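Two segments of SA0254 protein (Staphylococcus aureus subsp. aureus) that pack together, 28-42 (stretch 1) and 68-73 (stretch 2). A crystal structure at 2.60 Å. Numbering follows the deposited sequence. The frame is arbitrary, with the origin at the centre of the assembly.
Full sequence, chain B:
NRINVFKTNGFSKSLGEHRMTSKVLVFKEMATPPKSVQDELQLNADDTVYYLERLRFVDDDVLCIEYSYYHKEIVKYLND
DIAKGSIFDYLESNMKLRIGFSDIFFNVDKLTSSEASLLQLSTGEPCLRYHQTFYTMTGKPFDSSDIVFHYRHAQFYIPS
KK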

# COMPACT_ATOMS: atom_id res chain seq x y z
N LYS B 28 27.39 8.58 -0.42
CA LYS B 28 28.18 9.36 -1.35
C LYS B 28 27.59 10.77 -1.44
O LYS B 28 26.38 10.94 -1.49
CB LYS B 28 28.02 8.82 -2.77
CG LYS B 28 28.65 7.52 -3.12
CD LYS B 28 28.63 7.32 -4.70
CE LYS B 28 29.62 6.19 -5.18
NZ LYS B 28 29.46 4.82 -4.42
N GLU B 29 28.44 11.76 -1.59
CA GLU B 29 27.99 13.03 -2.09
C GLU B 29 28.24 13.02 -3.60
O GLU B 29 29.35 12.74 -4.00
CB GLU B 29 28.75 14.10 -1.35
CG GLU B 29 28.42 15.48 -1.79
CD GLU B 29 28.84 16.52 -0.79
OE1 GLU B 29 29.28 16.16 0.31
OE2 GLU B 29 28.69 17.70 -1.11
N MET B 30 27.22 13.23 -4.44
CA MET B 30 27.35 13.09 -5.90
C MET B 30 27.19 14.47 -6.57
O MET B 30 26.09 15.05 -6.54
CB MET B 30 26.30 12.11 -6.50
CG MET B 30 26.34 10.63 -5.99
SD MET B 30 25.03 9.55 -6.67
CE MET B 30 25.56 9.56 -8.39
N ALA B 31 28.25 14.99 -7.20
CA ALA B 31 28.12 16.26 -7.95
C ALA B 31 27.22 16.05 -9.15
O ALA B 31 26.51 16.97 -9.54
CB ALA B 31 29.42 16.81 -8.37
N THR B 32 27.17 14.83 -9.70
CA THR B 32 26.25 14.57 -10.81
C THR B 32 25.22 13.47 -10.52
O THR B 32 25.51 12.28 -10.62
CB THR B 32 26.99 14.25 -12.12
OG1 THR B 32 27.86 15.34 -12.43
CG2 THR B 32 25.99 14.06 -13.26
N PRO B 33 24.01 13.88 -10.21
CA PRO B 33 22.93 12.95 -9.95
C PRO B 33 22.49 12.17 -11.18
O PRO B 33 22.58 12.65 -12.28
CB PRO B 33 21.78 13.87 -9.50
CG PRO B 33 22.08 15.17 -10.09
CD PRO B 33 23.57 15.28 -10.06
N PRO B 34 21.98 10.95 -10.99
CA PRO B 34 21.49 10.22 -12.15
C PRO B 34 20.41 10.98 -12.90
O PRO B 34 19.79 11.88 -12.34
CB PRO B 34 20.88 8.95 -11.54
CG PRO B 34 21.49 8.80 -10.23
CD PRO B 34 21.85 10.18 -9.75
N LYS B 35 20.18 10.59 -14.15
CA LYS B 35 19.20 11.21 -15.02
C LYS B 35 17.84 11.28 -14.35
O LYS B 35 17.24 12.35 -14.31
CB LYS B 35 19.06 10.46 -16.34
CG LYS B 35 17.69 10.67 -17.04
CD LYS B 35 17.67 10.07 -18.44
CE LYS B 35 16.81 10.86 -19.42
NZ LYS B 35 16.45 9.96 -20.57
N SER B 36 17.31 10.17 -13.86
CA SER B 36 15.96 10.21 -13.36
C SER B 36 15.90 10.95 -12.05
O SER B 36 14.83 11.41 -11.66
CB SER B 36 15.36 8.82 -13.17
OG SER B 36 15.81 8.28 -11.97
N VAL B 37 17.02 11.06 -11.36
CA VAL B 37 17.03 11.85 -10.15
C VAL B 37 17.01 13.35 -10.49
O VAL B 37 16.39 14.13 -9.78
CB VAL B 37 18.20 11.43 -9.19
CG1 VAL B 37 18.44 12.49 -8.12
CG2 VAL B 37 17.90 10.05 -8.56
N GLN B 38 17.64 13.76 -11.60
CA GLN B 38 17.54 15.15 -12.05
C GLN B 38 16.12 15.46 -12.40
O GLN B 38 15.58 16.46 -11.96
CB GLN B 38 18.39 15.43 -13.29
CG GLN B 38 19.83 15.25 -13.02
CD GLN B 38 20.74 15.63 -14.18
OE1 GLN B 38 21.99 15.64 -14.00
NE2 GLN B 38 20.16 15.94 -15.37
N ASP B 39 15.53 14.60 -13.22
CA ASP B 39 14.17 14.77 -13.62
C ASP B 39 13.40 14.95 -12.35
O ASP B 39 12.82 15.99 -12.12
CB ASP B 39 13.68 13.54 -14.37
CG ASP B 39 12.31 13.75 -14.98
OD1 ASP B 39 11.72 14.86 -14.81
OD2 ASP B 39 11.82 12.82 -15.64
N GLU B 40 13.46 13.93 -11.50
CA GLU B 40 12.55 13.82 -10.38
C GLU B 40 12.76 14.89 -9.31
O GLU B 40 11.80 15.41 -8.77
CB GLU B 40 12.66 12.41 -9.77
CG GLU B 40 11.61 12.13 -8.75
CD GLU B 40 11.89 10.88 -7.95
OE1 GLU B 40 12.88 10.17 -8.24
OE2 GLU B 40 11.11 10.61 -7.00
N LEU B 41 13.99 15.20 -8.97
CA LEU B 41 14.19 16.24 -7.97
C LEU B 41 14.18 17.64 -8.60
O LEU B 41 14.39 18.63 -7.90
CB LEU B 41 15.47 15.98 -7.18
CG LEU B 41 15.49 14.66 -6.39
CD1 LEU B 41 16.73 14.59 -5.51
CD2 LEU B 41 14.26 14.52 -5.54
N GLN B 42 13.90 17.70 -9.91
CA GLN B 42 13.88 18.93 -10.70
C GLN B 42 15.16 19.70 -10.50
O GLN B 42 15.13 20.79 -9.96
CB GLN B 42 12.65 19.75 -10.36
CG GLN B 42 11.36 19.10 -10.83
CD GLN B 42 10.10 19.57 -10.09
OE1 GLN B 42 9.20 18.77 -9.81
NE2 GLN B 42 10.04 20.85 -9.77
N SER B 68 18.09 6.08 -1.22
CA SER B 68 17.57 7.47 -1.20
C SER B 68 18.50 8.50 -1.88
O SER B 68 19.71 8.44 -1.73
CB SER B 68 17.35 7.94 0.23
OG SER B 68 16.39 7.15 0.91
N TYR B 69 17.91 9.47 -2.56
CA TYR B 69 18.65 10.63 -3.00
C TYR B 69 18.08 11.89 -2.39
O TYR B 69 16.87 12.10 -2.45
CB TYR B 69 18.61 10.77 -4.52
CG TYR B 69 19.22 9.62 -5.29
CD1 TYR B 69 18.46 8.46 -5.58
CD2 TYR B 69 20.52 9.69 -5.75
CE1 TYR B 69 19.00 7.42 -6.31
CE2 TYR B 69 21.07 8.65 -6.48
CZ TYR B 69 20.31 7.52 -6.75
OH TYR B 69 20.88 6.51 -7.48
N TYR B 70 18.97 12.74 -1.87
CA TYR B 70 18.60 14.00 -1.25
C TYR B 70 19.21 15.22 -1.94
O TYR B 70 20.40 15.24 -2.22
CB TYR B 70 19.12 14.00 0.17
CG TYR B 70 18.47 12.99 1.05
CD1 TYR B 70 17.28 13.27 1.68
CD2 TYR B 70 19.06 11.75 1.27
CE1 TYR B 70 16.68 12.37 2.50
CE2 TYR B 70 18.46 10.83 2.09
CZ TYR B 70 17.28 11.16 2.70
OH TYR B 70 16.67 10.29 3.52
N HIS B 71 18.41 16.25 -2.16
CA HIS B 71 18.90 17.50 -2.73
C HIS B 71 19.71 18.30 -1.69
O HIS B 71 19.17 18.78 -0.69
CB HIS B 71 17.71 18.29 -3.32
CG HIS B 71 18.09 19.52 -4.08
ND1 HIS B 71 17.16 20.45 -4.51
CD2 HIS B 71 19.29 20.00 -4.48
CE1 HIS B 71 17.77 21.43 -5.14
NE2 HIS B 71 19.07 21.19 -5.13
N LYS B 72 21.01 18.43 -1.94
CA LYS B 72 21.92 19.00 -0.95
C LYS B 72 21.53 20.43 -0.60
O LYS B 72 21.59 20.83 0.57
CB LYS B 72 23.36 18.95 -1.46
CG LYS B 72 24.39 19.41 -0.45
CD LYS B 72 25.79 19.44 -1.05
CE LYS B 72 26.82 19.91 -0.04
NZ LYS B 72 28.10 20.30 -0.69
N GLU B 73 21.15 21.20 -1.61
CA GLU B 73 20.80 22.60 -1.43
C GLU B 73 19.62 22.80 -0.48
O GLU B 73 19.63 23.74 0.32
CB GLU B 73 20.51 23.25 -2.79
CG GLU B 73 20.11 24.72 -2.75
CD GLU B 73 21.17 25.62 -2.13
OE1 GLU B 73 22.38 25.34 -2.36
OE2 GLU B 73 20.80 26.60 -1.44

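A large side chain often joins two segments by filling a hollow built from several elements of structure, and this pair of segments from SA0254 protein illustrates the principle on a small scale, with a hollow made by a strand, a turn and a helix. The helix that begins at K35 crosses strand 68-71 at 51°, with the two axes no nearer than 10.1 Å. That separation leaves room for side chains between the backbones, and the contact, 359 Å² with both sides summed, is built around a single bump, the ring of Y69.

Y69 points toward the first stretch with chi1 in the m rotamer, and it gives up more area here than any other residue. Its ring enters a hollow lined by M30, P34 and V37, three residues that meet it in three different ways. V37, also pointing toward its partner, sets a methyl group on one face: V37 CG2 lies 3.5 Å from the centroid of the Y69 ring and only 14° off the normal, a CH-pi contact, with V37 CG2 and Y69 CD1 3.4 Å apart. M30 closes the hollow at the ring edge. Its CA-to-CB bond runs sideways, but the side chain, with chi2 t, brings M30 SD to 4.1 Å from Y69 CE2, close to the ring plane, in a sulfur-aromatic arrangement. P34, the N-cap residue of the helix, approaches obliquely, with P34 CD 3.7 Å from Y69 CE2 and P34 CG 3.6 Å from Y69 OH. The far end of the tyrosine is thus fitted against the start of the helix, while V37 covers one face of the ring.

One turn further on, L41 supplies a bump in the reverse direction. The spacing of four residues puts V37 and L41 on the same side of the helix, and a backbone hydrogen bond from L41 N to V37 O (2.7 Å) links them. L41 CD1 settles over the strand backbone, 3.9 Å from Y69 O and 4.1 Å from H71 N, and lies 4.4 Å from both Y69 CB and H71 CB. Those two CB atoms belong to residues that point toward the first stretch, whereas Y70 between them points away; the leucine methyl therefore occupies the dip left by strand alternation.

Apart from this apolar fit, a polar clasp joins the strand at the start of stretch 1 to the residue following H71. K72 reaches out with all four chi angles t, and K72 NZ donates a hydrogen bond to E29 OE2 at 2.7 Å, forming a salt bridge. E29 CA and K72 CA remain 8.6 Å apart, so the long side chains span a gap that the backbones leave open.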